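Local atomic coordinates of intracellular sulfur oxidation protein dsrF (Allochromatium vinosum, PDB entry 2HY5), a protein that is of unknown function but could take part in the oxidation of intracellular sulfur, and assembles with the proteins DsrE and DsrH. Residues A15-I20 with K63-T68; D46-L51 with R90-D95. All coordinates share one frame; numbering follows the deposited sequence.

Contact 1 of 2, residues A15-I20 with K63-T68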
loop_
_atom_site.group_PDB
_atom_site.type_symbol
_atom_site.label_atom_id
_atom_site.label_comp_id
_atom_site.label_asym_id
_atom_site.label_seq_id
_atom_site.Cartn_x
_atom_site.Cartn_y
_atom_site.Cartn_z
ATOM N N ALA B 15 -2.191 10.354 5.175
ATOM C CA ALA B 15 -1.218 11.287 5.722
ATOM C C ALA B 15 -0.175 11.570 4.654
ATOM O O ALA B 15 0.089 10.730 3.797
ATOM C CB ALA B 15 -0.551 10.686 6.965
ATOM N N PRO B 16 0.431 12.766 4.689
ATOM C CA PRO B 16 1.451 13.152 3.714
ATOM C C PRO B 16 2.806 12.486 3.963
ATOM O O PRO B 16 3.083 12.005 5.066
ATOM C CB PRO B 16 1.507 14.667 3.875
ATOM C CG PRO B 16 1.290 14.833 5.338
ATOM C CD PRO B 16 0.147 13.877 5.617
ATOM N N TYR B 17 3.621 12.445 2.910
ATOM C CA TYR B 17 4.977 11.898 2.928
ATOM C C TYR B 17 5.175 10.389 3.012
ATOM O O TYR B 17 6.048 9.852 2.334
ATOM C CB TYR B 17 5.790 12.593 4.021
ATOM C CG TYR B 17 5.791 14.088 3.861
ATOM C CD1 TYR B 17 5.130 14.907 4.777
ATOM C CD2 TYR B 17 6.405 14.691 2.759
ATOM C CE1 TYR B 17 5.076 16.286 4.599
ATOM C CE2 TYR B 17 6.354 16.070 2.575
ATOM C CZ TYR B 17 5.686 16.858 3.495
ATOM O OH TYR B 17 5.605 18.217 3.297
ATOM N N GLY B 18 4.388 9.706 3.835
ATOM C CA GLY B 18 4.521 8.258 3.946
ATOM C C GLY B 18 4.230 7.609 2.604
ATOM O O GLY B 18 4.784 6.555 2.260
ATOM N N THR B 19 3.336 8.242 1.853
ATOM C CA THR B 19 2.961 7.793 0.518
ATOM C C THR B 19 2.849 9.042 -0.348
ATOM O O THR B 19 2.817 10.162 0.158
ATOM C CB THR B 19 1.602 7.057 0.493
ATOM O OG1 THR B 19 0.591 7.884 1.087
ATOM C CG2 THR B 19 1.690 5.730 1.239
ATOM N N ILE B 20 2.772 8.852 -1.655
ATOM C CA ILE B 20 2.698 9.985 -2.555
ATOM C C ILE B 20 1.272 10.470 -2.801
ATOM O O ILE B 20 1.073 11.518 -3.407
ATOM C CB ILE B 20 3.356 9.629 -3.915
ATOM C CG1 ILE B 20 3.677 10.904 -4.697
ATOM C CG2 ILE B 20 2.432 8.725 -4.719
ATOM C CD1 ILE B 20 4.485 10.666 -5.952
ATOM N N LYS B 63 11.183 17.332 -0.751
ATOM C CA LYS B 63 10.722 18.700 -0.922
ATOM C C LYS B 63 9.443 18.869 -0.113
ATOM O O LYS B 63 8.597 17.974 -0.070
ATOM C CB LYS B 63 10.431 19.000 -2.391
ATOM C CG LYS B 63 9.871 20.396 -2.621
ATOM C CD LYS B 63 9.380 20.568 -4.046
ATOM C CE LYS B 63 8.703 21.914 -4.239
ATOM N NZ LYS B 63 8.044 22.012 -5.572
ATOM N N ASN B 64 9.322 20.018 0.537
ATOM C CA ASN B 64 8.156 20.342 1.344
ATOM C C ASN B 64 7.099 20.889 0.384
ATOM O O ASN B 64 7.254 21.986 -0.145
ATOM C CB ASN B 64 8.567 21.395 2.381
ATOM C CG ASN B 64 7.450 21.764 3.335
ATOM O OD1 ASN B 64 7.695 22.399 4.361
ATOM N ND2 ASN B 64 6.223 21.384 3.005
ATOM N N PHE B 65 6.035 20.124 0.140
ATOM C CA PHE B 65 4.995 20.585 -0.780
ATOM C C PHE B 65 3.811 21.261 -0.101
ATOM O O PHE B 65 2.871 21.693 -0.771
ATOM C CB PHE B 65 4.487 19.433 -1.664
ATOM C CG PHE B 65 3.768 18.341 -0.914
ATOM C CD1 PHE B 65 4.470 17.277 -0.354
ATOM C CD2 PHE B 65 2.381 18.366 -0.785
ATOM C CE1 PHE B 65 3.795 16.247 0.319
ATOM C CE2 PHE B 65 1.700 17.347 -0.116
ATOM C CZ PHE B 65 2.407 16.287 0.437
ATOM N N SER B 66 3.869 21.377 1.221
ATOM C CA SER B 66 2.783 21.994 1.975
ATOM C C SER B 66 2.361 23.382 1.482
ATOM O O SER B 66 1.175 23.704 1.482
ATOM C CB SER B 66 3.144 22.072 3.464
ATOM O OG SER B 66 4.228 22.952 3.691
ATOM N N PRO B 67 3.320 24.226 1.055
ATOM C CA PRO B 67 2.944 25.565 0.580
ATOM C C PRO B 67 1.874 25.553 -0.515
ATOM O O PRO B 67 1.064 26.477 -0.621
ATOM C CB PRO B 67 4.270 26.136 0.088
ATOM C CG PRO B 67 5.257 25.511 1.023
ATOM C CD PRO B 67 4.786 24.076 1.072
ATOM N N THR B 68 1.869 24.500 -1.323
ATOM C CA THR B 68 0.898 24.394 -2.401
ATOM C C THR B 68 -0.545 24.430 -1.900
ATOM O O THR B 68 -1.412 25.020 -2.547
ATOM C CB THR B 68 1.127 23.115 -3.213
ATOM O OG1 THR B 68 2.450 23.139 -3.761
ATOM C CG2 THR B 68 0.118 23.018 -4.354
#
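Two side chains of the loop between strand 7-12 and helix 21-32, P16 and Y17, close on F65, which projects from the long loop between strands 38-43 and 79-83. Nearest across the gap are P16 CA and S66 CA, 9.1 Å apart, so side chains must bridge it. Y17 has a positive phi, and its CG lies anti to the carbonyl carbon (chi1 -55°), which sends the ring out to meet F65 tip to tip. F65 takes the crowded position, CG between its own N and carbonyl carbon (chi1 66°). The rings meet obliquely, planes 55° apart, with Y17 CE2 only 3.4 Å from F65 CE1. K63 O lies at the edge of the Y17 ring, 4.0 Å from Y17 CE2. Compact and rigid, P16 sets CB 3.9 Å from F65 CZ. W23 of helix 21-32 also meets the phenylalanine ring, and A68 of the DsrH chain packs on Y17. A tyrosine suits its place because its ring packs on F65 while its hydroxyl is hydrogen-bonded to Q55, earlier in the same long loop as F65. An alanine at Y17 would probably loosen this loop pair, losing both the ring contact and the phenol's bond. The chemistry is thus mainly apolar, implying that the two loops are joined by shape and aromatic contact, with the buried phenol satisfied from within the longer loop.

Contact 2 of 2, residues D46-L51 with R90-D95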
loop_
_atom_site.group_PDB
_atom_site.type_symbol
_atom_site.label_atom_id
_atom_site.label_comp_id
_atom_site.label_asym_id
_atom_site.label_seq_id
_atom_site.Cartn_x
_atom_site.Cartn_y
_atom_site.Cartn_z
ATOM N N ASP B 46 -6.864 10.322 8.273
ATOM C CA ASP B 46 -5.492 10.830 8.256
ATOM C C ASP B 46 -5.278 11.951 7.253
ATOM O O ASP B 46 -4.230 12.595 7.248
ATOM C CB ASP B 46 -4.479 9.707 7.999
ATOM C CG ASP B 46 -4.192 8.880 9.242
ATOM O OD1 ASP B 46 -4.547 9.323 10.353
ATOM O OD2 ASP B 46 -3.598 7.790 9.100
ATOM N N GLY B 47 -6.272 12.186 6.405
ATOM C CA GLY B 47 -6.160 13.258 5.435
ATOM C C GLY B 47 -6.053 14.615 6.115
ATOM O O GLY B 47 -5.495 15.560 5.553
ATOM N N VAL B 48 -6.579 14.729 7.332
ATOM C CA VAL B 48 -6.504 16.010 8.029
ATOM C C VAL B 48 -5.049 16.373 8.333
ATOM O O VAL B 48 -4.724 17.535 8.527
ATOM C CB VAL B 48 -7.323 16.010 9.348
ATOM C CG1 VAL B 48 -8.777 15.618 9.049
ATOM C CG2 VAL B 48 -6.707 15.067 10.365
ATOM N N TYR B 49 -4.177 15.369 8.364
ATOM C CA TYR B 49 -2.760 15.605 8.631
ATOM C C TYR B 49 -2.097 16.315 7.453
ATOM O O TYR B 49 -1.012 16.889 7.587
ATOM C CB TYR B 49 -2.052 14.274 8.904
ATOM C CG TYR B 49 -2.206 13.762 10.321
ATOM C CD1 TYR B 49 -2.474 12.418 10.568
ATOM C CD2 TYR B 49 -2.024 14.610 11.413
ATOM C CE1 TYR B 49 -2.554 11.926 11.866
ATOM C CE2 TYR B 49 -2.101 14.132 12.714
ATOM C CZ TYR B 49 -2.364 12.788 12.932
ATOM O OH TYR B 49 -2.411 12.311 14.216
ATOM N N GLN B 50 -2.739 16.265 6.289
ATOM C CA GLN B 50 -2.179 16.927 5.117
ATOM C C GLN B 50 -2.143 18.442 5.300
ATOM O O GLN B 50 -1.359 19.139 4.655
ATOM C CB GLN B 50 -3.003 16.594 3.871
ATOM C CG GLN B 50 -2.892 15.156 3.396
ATOM C CD GLN B 50 -3.639 14.931 2.091
ATOM O OE1 GLN B 50 -3.784 15.850 1.287
ATOM N NE2 GLN B 50 -4.091 13.706 1.865
ATOM N N LEU B 51 -2.987 18.953 6.191
ATOM C CA LEU B 51 -3.059 20.392 6.415
ATOM C C LEU B 51 -2.350 20.938 7.646
ATOM O O LEU B 51 -2.582 22.083 8.018
ATOM C CB LEU B 51 -4.523 20.838 6.454
ATOM C CG LEU B 51 -5.354 20.620 5.188
ATOM C CD1 LEU B 51 -6.775 21.113 5.426
ATOM C CD2 LEU B 51 -4.717 21.363 4.023
ATOM N N ARG B 90 -7.304 12.880 16.647
ATOM C CA ARG B 90 -5.869 13.087 16.543
ATOM C C ARG B 90 -5.362 14.196 17.469
ATOM O O ARG B 90 -4.212 14.626 17.374
ATOM C CB ARG B 90 -5.527 13.359 15.076
ATOM C CG ARG B 90 -5.877 12.158 14.209
ATOM C CD ARG B 90 -5.842 12.421 12.716
ATOM N NE ARG B 90 -6.072 11.181 11.975
ATOM C CZ ARG B 90 -7.227 10.517 11.960
ATOM N NH1 ARG B 90 -8.275 10.970 12.640
ATOM N NH2 ARG B 90 -7.332 9.383 11.283
ATOM N N GLY B 91 -6.227 14.635 18.379
ATOM C CA GLY B 91 -5.858 15.680 19.317
ATOM C C GLY B 91 -5.488 16.986 18.643
ATOM O O GLY B 91 -4.668 17.751 19.153
ATOM N N LEU B 92 -6.098 17.250 17.493
ATOM C CA LEU B 92 -5.818 18.473 16.761
ATOM C C LEU B 92 -7.003 19.422 16.801
ATOM O O LEU B 92 -8.136 19.010 17.037
ATOM C CB LEU B 92 -5.490 18.155 15.298
ATOM C CG LEU B 92 -4.312 17.230 14.996
ATOM C CD1 LEU B 92 -4.238 17.007 13.496
ATOM C CD2 LEU B 92 -3.015 17.840 15.513
ATOM N N THR B 93 -6.724 20.701 16.577
ATOM C CA THR B 93 -7.765 21.717 16.543
ATOM C C THR B 93 -7.497 22.495 15.266
ATOM O O THR B 93 -6.455 22.300 14.632
ATOM C CB THR B 93 -7.682 22.668 17.753
ATOM O OG1 THR B 93 -6.522 23.500 17.638
ATOM C CG2 THR B 93 -7.597 21.871 19.043
ATOM N N GLN B 94 -8.412 23.370 14.873
ATOM C CA GLN B 94 -8.186 24.124 13.648
ATOM C C GLN B 94 -6.914 24.962 13.750
ATOM O O GLN B 94 -6.325 25.335 12.734
ATOM C CB GLN B 94 -9.394 25.007 13.320
ATOM C CG GLN B 94 -9.177 25.887 12.087
ATOM C CD GLN B 94 -10.438 26.094 11.263
ATOM O OE1 GLN B 94 -11.512 26.355 11.802
ATOM N NE2 GLN B 94 -10.303 25.993 9.948
ATOM N N ASP B 95 -6.481 25.243 14.976
ATOM C CA ASP B 95 -5.268 26.027 15.189
ATOM C C ASP B 95 -4.011 25.292 14.726
ATOM O O ASP B 95 -2.956 25.904 14.555
ATOM C CB ASP B 95 -5.127 26.401 16.669
ATOM C CG ASP B 95 -5.989 27.590 17.058
ATOM O OD1 ASP B 95 -7.216 27.544 16.831
ATOM O OD2 ASP B 95 -5.436 28.574 17.591
HETATM O O HOH W 1 -2.078 14.337 16.152
#
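Residues 46-50 turn with helical phi and psi after strand 38-43 of the parallel sheet, held by i to i+3 backbone bonds such as Y49 N to D46 O. Facing them is a Schellman motif that ends helix 84-89: G91 is its C-prime residue, its positive phi easy for glycine, and the chain then runs on through L92 to an ST turn at T93. R90 contributes the largest share of the buried surface. Its chain is extended from CG to NE, long enough to cross Y49 and still reach D46. R90 CD sits over one face of the Y49 ring, 3.8 Å from its centroid, a CH-pi contact, while the guanidinium is turned 68° from the ring. V48, branched at CB, packs alongside, with CG2 3.6 Å from R90 CD. L92 brings CD1 to 3.7 Å from Y49 CE2. Y38 of the DsrH chain stacks on the Y49 ring, so Y49 also belongs to the subunit interface. The Y49 hydroxyl is joined to R90 O by a water, 2.8 Å from Y49 OH. The D46 carboxylate divides its work: OD2 is hydrogen-bonded to S10 of the DsrH chain, and OD1 takes the arginine, whose positive charge would favour the ionised acid. R90 grips that one oxygen side-on, with NE and NH2 each 2.9 Å from D46 OD1; NE meets the anti lone pair, whereas NH2 comes from above the carboxylate plane.

Both contacts are buried, and both draw one segment from the long loop between strands 38-43 and 79-83. Contact 1 ties that loop to the segment leading into helix 21-32; contact 2 ties its beginning to the end of helix 84-89. The two lie about 14 Å apart between centres and touch directly, P16 CD lying 3.8 Å from Y49 O. Their chemistry differs: ring and proline surfaces dominate 15-20 with 63-68, whereas 46-51 with 90-95 sets an ion pair beside apolar groups. Each has a tyrosine packing on its partner segment, and DsrH borders both, while DsrE chains also border contact 1.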